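Long-range contact in tail protein, 43 kDa (Neisseria meningitidis MC58, PDB 3D37), which is of unknown function but probably serves as a structural component of a phage-like tail or baseplate: residues H287-V301 against A312-S324. Sequence-based numbering, arbitrary orientation.
Sequences HKTRDGVLWQPGLRV and AVFFLMGRRFMLS
F321 and L316, two apolar side chains of the long strand 310-324, pack against the loop that leads into strand 300-305. The ring of F321 lies obliquely against the imidazole of H287, planes 52° apart, with CD1 3.5 Å from H287 CD2. CB of F321 sits over a face of the imidazole, 4.0 Å from the ring centroid, a CH-pi contact, while NE2 of H287 makes a weak bond to O of M322; histidine thus supplies a flat face and a polar edge together. CZ of F321 comes within 4.1 Å of L294 CD2 and also meets W295 O. CG of R319 lies between its backbone N and carbonyl carbon (chi1 78°), and a further bend at chi2 brings NE to W295 O, 2.9 Å away; arginine's flat guanidinium fits between P297 CD and F321 CE2, one over each face.

L316 points its branched end into the type II turn 296-299, CD2 lying 3.3 Å from O of Q296. Its backbone clasps the same turn: G298 N bonds to L316 O at 2.9 Å, and L316 N to L299 O. At phi 107° a side chain on G298 would press on the carbonyl oxygen of P297, so glycine fits. Beyond, V301 and F314 form a hydrogen-bonded pair of the antiparallel hairpin 300-305/310-324, next to the non-hydrogen-bonded pair R300-F315. L316 and W295 also touch L333 of strand 330-337, V301 packs on L189 of strand 187-191, and P297 meets S29 of strand 24-30.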
loop_
_atom_site.group_PDB
_atom_site.type_symbol
_atom_site.label_atom_id
_atom_site.label_comp_id
_atom_site.label_asym_id
_atom_site.label_seq_id
_atom_site.Cartn_x
_atom_site.Cartn_y
_atom_site.Cartn_z
ATOM N N HIS A 287 7.526 16.266 -23.235
ATOM C CA HIS A 287 8.154 17.507 -22.880
ATOM C C HIS A 287 8.080 18.607 -23.944
ATOM O O HIS A 287 8.484 19.728 -23.689
ATOM C CB HIS A 287 9.605 17.265 -22.532
ATOM C CG HIS A 287 9.775 16.416 -21.307
ATOM N ND1 HIS A 287 10.895 15.650 -21.090
ATOM C CD2 HIS A 287 8.937 16.153 -20.282
ATOM C CE1 HIS A 287 10.749 14.972 -19.968
ATOM N NE2 HIS A 287 9.594 15.306 -19.436
ATOM N N LYS A 288 7.531 18.277 -25.122
ATOM C CA LYS A 288 7.461 19.210 -26.260
ATOM C C LYS A 288 6.050 19.378 -26.761
ATOM O O LYS A 288 5.272 18.471 -26.700
ATOM C CB LYS A 288 8.285 18.693 -27.413
ATOM C CG LYS A 288 9.738 18.873 -27.164
ATOM C CD LYS A 288 10.599 18.078 -28.133
ATOM C CE LYS A 288 12.045 18.550 -27.999
ATOM N NZ LYS A 288 13.080 17.796 -28.841
ATOM N N THR A 289 5.745 20.566 -27.233
ATOM C CA THR A 289 4.583 20.746 -28.072
ATOM C C THR A 289 4.674 19.927 -29.379
ATOM O O THR A 289 5.727 19.468 -29.788
ATOM C CB THR A 289 4.424 22.177 -28.504
ATOM O OG1 THR A 289 5.461 22.505 -29.465
ATOM C CG2 THR A 289 4.470 23.122 -27.306
ATOM N N ARG A 290 3.539 19.801 -30.040
ATOM C CA ARG A 290 3.472 19.156 -31.337
ATOM C C ARG A 290 4.463 19.733 -32.368
ATOM O O ARG A 290 4.943 19.017 -33.226
ATOM C CB ARG A 290 2.041 19.240 -31.908
ATOM C CG ARG A 290 1.220 18.065 -31.552
ATOM C CD ARG A 290 0.214 17.659 -32.676
ATOM N NE ARG A 290 0.766 16.696 -33.657
ATOM C CZ ARG A 290 1.184 15.451 -33.374
ATOM N NH1 ARG A 290 1.135 14.948 -32.146
ATOM N NH2 ARG A 290 1.673 14.700 -34.347
ATOM N N ASP A 291 4.755 21.015 -32.292
ATOM C CA ASP A 291 5.731 21.618 -33.200
ATOM C C ASP A 291 7.134 21.712 -32.605
ATOM O O ASP A 291 7.971 22.479 -33.050
ATOM C CB ASP A 291 5.249 22.970 -33.729
ATOM C CG ASP A 291 5.109 24.026 -32.650
ATOM O OD1 ASP A 291 4.766 23.647 -31.503
ATOM O OD2 ASP A 291 5.302 25.245 -32.980
ATOM N N GLY A 292 7.401 20.872 -31.621
ATOM C CA GLY A 292 8.769 20.617 -31.209
ATOM C C GLY A 292 9.348 21.592 -30.239
ATOM O O GLY A 292 10.559 21.593 -30.047
ATOM N N VAL A 293 8.504 22.390 -29.591
ATOM C CA VAL A 293 8.984 23.431 -28.624
ATOM C C VAL A 293 8.935 22.822 -27.197
ATOM O O VAL A 293 7.891 22.321 -26.767
ATOM C CB VAL A 293 8.150 24.749 -28.725
ATOM C CG1 VAL A 293 8.537 25.766 -27.674
ATOM C CG2 VAL A 293 8.263 25.419 -30.164
ATOM N N LEU A 294 10.079 22.827 -26.518
ATOM C CA LEU A 294 10.162 22.511 -25.109
ATOM C C LEU A 294 9.313 23.474 -24.270
ATOM O O LEU A 294 9.472 24.644 -24.368
ATOM C CB LEU A 294 11.609 22.516 -24.651
ATOM C CG LEU A 294 12.404 21.324 -25.134
ATOM C CD1 LEU A 294 13.898 21.574 -25.122
ATOM C CD2 LEU A 294 12.062 20.045 -24.362
ATOM N N TRP A 295 8.407 22.924 -23.452
ATOM C CA TRP A 295 7.609 23.729 -22.535
ATOM C C TRP A 295 8.573 24.540 -21.660
ATOM O O TRP A 295 9.561 24.021 -21.172
ATOM C CB TRP A 295 6.697 22.851 -21.660
ATOM C CG TRP A 295 5.717 22.037 -22.385
ATOM C CD1 TRP A 295 5.739 20.690 -22.527
ATOM C CD2 TRP A 295 4.526 22.481 -23.032
ATOM N NE1 TRP A 295 4.657 20.267 -23.205
ATOM C CE2 TRP A 295 3.910 21.345 -23.572
ATOM C CE3 TRP A 295 3.951 23.732 -23.261
ATOM C CZ2 TRP A 295 2.721 21.417 -24.287
ATOM C CZ3 TRP A 295 2.803 23.796 -23.977
ATOM C CH2 TRP A 295 2.184 22.665 -24.460
ATOM N N GLN A 296 8.264 25.807 -21.493
ATOM C CA GLN A 296 9.137 26.762 -20.825
ATOM C C GLN A 296 8.288 27.910 -20.352
ATOM O O GLN A 296 7.431 28.419 -21.115
ATOM C CB GLN A 296 10.163 27.289 -21.840
ATOM C CG GLN A 296 11.269 28.164 -21.254
ATOM C CD GLN A 296 12.221 27.379 -20.355
ATOM O OE1 GLN A 296 12.794 27.965 -19.427
ATOM N NE2 GLN A 296 12.415 26.084 -20.627
ATOM N N PRO A 297 8.538 28.400 -19.115
ATOM C CA PRO A 297 7.742 29.583 -18.674
ATOM C C PRO A 297 7.848 30.738 -19.644
ATOM O O PRO A 297 8.931 30.942 -20.175
ATOM C CB PRO A 297 8.365 29.914 -17.309
ATOM C CG PRO A 297 8.888 28.580 -16.829
ATOM C CD PRO A 297 9.459 27.956 -18.059
ATOM N N GLY A 298 6.753 31.520 -19.842
ATOM C CA GLY A 298 6.768 32.636 -20.787
ATOM C C GLY A 298 5.981 32.370 -22.045
ATOM O O GLY A 298 5.588 33.310 -22.737
ATOM N N LEU A 299 5.707 31.099 -22.307
ATOM C CA LEU A 299 4.759 30.676 -23.345
ATOM C C LEU A 299 3.292 30.921 -22.959
ATOM O O LEU A 299 2.931 30.963 -21.773
ATOM C CB LEU A 299 4.956 29.202 -23.692
ATOM C CG LEU A 299 6.352 28.808 -24.134
ATOM C CD1 LEU A 299 6.448 27.352 -24.340
ATOM C CD2 LEU A 299 6.714 29.635 -25.449
ATOM N N ARG A 300 2.462 31.138 -23.973
ATOM C CA ARG A 300 1.012 31.238 -23.787
ATOM C C ARG A 300 0.400 30.012 -24.429
ATOM O O ARG A 300 0.913 29.525 -25.433
ATOM C CB ARG A 300 0.472 32.538 -24.346
ATOM C CG ARG A 300 0.978 33.723 -23.532
ATOM C CD ARG A 300 0.806 35.010 -24.218
ATOM N NE ARG A 300 -0.577 35.474 -24.331
ATOM C CZ ARG A 300 -1.263 35.569 -25.459
ATOM N NH1 ARG A 300 -0.729 35.207 -26.622
ATOM N NH2 ARG A 300 -2.509 36.029 -25.431
ATOM N N VAL A 301 -0.635 29.464 -23.779
ATOM C CA VAL A 301 -1.232 28.209 -24.133
ATOM C C VAL A 301 -2.756 28.387 -24.220
ATOM O O VAL A 301 -3.412 28.897 -23.281
ATOM C CB VAL A 301 -0.859 27.056 -23.112
ATOM C CG1 VAL A 301 -1.413 25.736 -23.612
ATOM C CG2 VAL A 301 0.658 26.951 -22.903
ATOM N N ALA A 312 -9.910 29.498 -23.556
ATOM C CA ALA A 312 -9.166 30.731 -23.270
ATOM C C ALA A 312 -7.679 30.489 -23.366
ATOM O O ALA A 312 -7.215 29.337 -23.452
ATOM C CB ALA A 312 -9.525 31.236 -21.867
ATOM N N VAL A 313 -6.937 31.583 -23.384
ATOM C CA VAL A 313 -5.500 31.560 -23.409
ATOM C C VAL A 313 -5.022 31.873 -21.973
ATOM O O VAL A 313 -5.591 32.740 -21.258
ATOM C CB VAL A 313 -4.890 32.588 -24.407
ATOM C CG1 VAL A 313 -3.346 32.608 -24.331
ATOM C CG2 VAL A 313 -5.372 32.319 -25.827
ATOM N N PHE A 314 -4.013 31.114 -21.576
ATOM C CA PHE A 314 -3.360 31.220 -20.294
ATOM C C PHE A 314 -1.852 31.391 -20.505
ATOM O O PHE A 314 -1.284 30.993 -21.541
ATOM C CB PHE A 314 -3.655 29.996 -19.414
ATOM C CG PHE A 314 -5.114 29.793 -19.137
ATOM C CD1 PHE A 314 -5.724 30.410 -18.056
ATOM C CD2 PHE A 314 -5.889 29.010 -19.981
ATOM C CE1 PHE A 314 -7.095 30.248 -17.812
ATOM C CE2 PHE A 314 -7.259 28.850 -19.769
ATOM C CZ PHE A 314 -7.867 29.459 -18.661
ATOM N N PHE A 315 -1.250 32.003 -19.490
ATOM C CA PHE A 315 0.166 32.317 -19.425
ATOM C C PHE A 315 0.912 31.307 -18.539
ATOM O O PHE A 315 0.515 31.024 -17.388
ATOM C CB PHE A 315 0.355 33.700 -18.860
ATOM C CG PHE A 315 1.785 34.117 -18.791
ATOM C CD1 PHE A 315 2.498 34.338 -19.959
ATOM C CD2 PHE A 315 2.437 34.274 -17.555
ATOM C CE1 PHE A 315 3.854 34.711 -19.911
ATOM C CE2 PHE A 315 3.795 34.645 -17.496
ATOM C CZ PHE A 315 4.505 34.866 -18.678
ATOM N N LEU A 316 1.948 30.718 -19.105
ATOM C CA LEU A 316 2.704 29.682 -18.433
ATOM C C LEU A 316 3.769 30.268 -17.500
ATOM O O LEU A 316 4.740 30.834 -17.927
ATOM C CB LEU A 316 3.310 28.694 -19.433
ATOM C CG LEU A 316 4.052 27.480 -18.892
ATOM C CD1 LEU A 316 3.057 26.533 -18.164
ATOM C CD2 LEU A 316 4.798 26.736 -20.065
ATOM N N MET A 317 3.560 30.083 -16.216
ATOM C CA MET A 317 4.357 30.787 -15.186
ATOM C C MET A 317 5.388 29.840 -14.608
ATOM O O MET A 317 6.385 30.256 -14.074
ATOM C CB MET A 317 3.370 31.298 -14.093
ATOM C CG MET A 317 3.928 32.159 -13.040
ATOM S SD MET A 317 4.295 33.910 -13.482
ATOM C CE MET A 317 2.533 34.365 -13.624
ATOM N N GLY A 318 5.088 28.552 -14.667
ATOM C CA GLY A 318 5.916 27.494 -14.125
ATOM C C GLY A 318 5.731 26.193 -14.861
ATOM O O GLY A 318 4.672 25.934 -15.437
ATOM N N ARG A 319 6.805 25.405 -14.934
ATOM C CA ARG A 319 6.731 24.136 -15.561
ATOM C C ARG A 319 7.720 23.132 -15.030
ATOM O O ARG A 319 8.856 23.455 -14.716
ATOM C CB ARG A 319 6.804 24.238 -17.096
ATOM C CG ARG A 319 8.105 24.444 -17.679
ATOM C CD ARG A 319 8.886 23.136 -17.987
ATOM N NE ARG A 319 10.160 23.656 -18.409
ATOM C CZ ARG A 319 11.234 23.900 -17.673
ATOM N NH1 ARG A 319 11.351 23.565 -16.415
ATOM N NH2 ARG A 319 12.241 24.476 -18.264
ATOM N N ARG A 320 7.254 21.898 -14.960
ATOM C CA ARG A 320 8.044 20.809 -14.413
ATOM C C ARG A 320 8.076 19.629 -15.377
ATOM O O ARG A 320 7.063 19.009 -15.639
ATOM C CB ARG A 320 7.446 20.491 -13.041
ATOM C CG ARG A 320 8.041 19.422 -12.139
ATOM C CD ARG A 320 7.133 19.415 -10.863
ATOM N NE ARG A 320 7.283 18.175 -10.183
ATOM C CZ ARG A 320 6.329 17.509 -9.509
ATOM N NH1 ARG A 320 5.078 17.990 -9.334
ATOM N NH2 ARG A 320 6.655 16.307 -9.017
ATOM N N PHE A 321 9.271 19.369 -15.918
ATOM C CA PHE A 321 9.600 18.148 -16.622
ATOM C C PHE A 321 9.791 17.012 -15.604
ATOM O O PHE A 321 10.551 17.130 -14.636
ATOM C CB PHE A 321 10.898 18.258 -17.463
ATOM C CG PHE A 321 10.894 19.331 -18.519
ATOM C CD1 PHE A 321 9.859 19.449 -19.447
ATOM C CD2 PHE A 321 12.002 20.186 -18.642
ATOM C CE1 PHE A 321 9.907 20.443 -20.481
ATOM C CE2 PHE A 321 12.069 21.187 -19.681
ATOM C CZ PHE A 321 11.055 21.305 -20.589
ATOM N N MET A 322 9.082 15.924 -15.837
ATOM C CA MET A 322 9.028 14.812 -14.946
ATOM C C MET A 322 9.213 13.471 -15.691
ATOM O O MET A 322 8.734 13.294 -16.797
ATOM C CB MET A 322 7.667 14.793 -14.234
ATOM C CG MET A 322 7.248 16.113 -13.518
ATOM S SD MET A 322 5.687 15.909 -12.541
ATOM C CE MET A 322 4.531 15.760 -13.870
ATOM N N LEU A 323 9.926 12.559 -15.064
ATOM C CA LEU A 323 9.965 11.151 -15.427
ATOM C C LEU A 323 9.729 10.358 -14.151
ATOM O O LEU A 323 10.371 10.629 -13.154
ATOM C CB LEU A 323 11.349 10.732 -15.972
ATOM C CG LEU A 323 11.710 9.252 -16.281
ATOM C CD1 LEU A 323 10.829 8.641 -17.375
ATOM C CD2 LEU A 323 13.203 9.158 -16.608
ATOM N N SER A 324 8.843 9.372 -14.227
ATOM C CA SER A 324 8.671 8.360 -13.205
ATOM C C SER A 324 8.480 7.005 -13.842
ATOM O O SER A 324 8.059 6.894 -15.007
ATOM C CB SER A 324 7.462 8.652 -12.302
ATOM O OG SER A 324 6.225 8.787 -12.989
#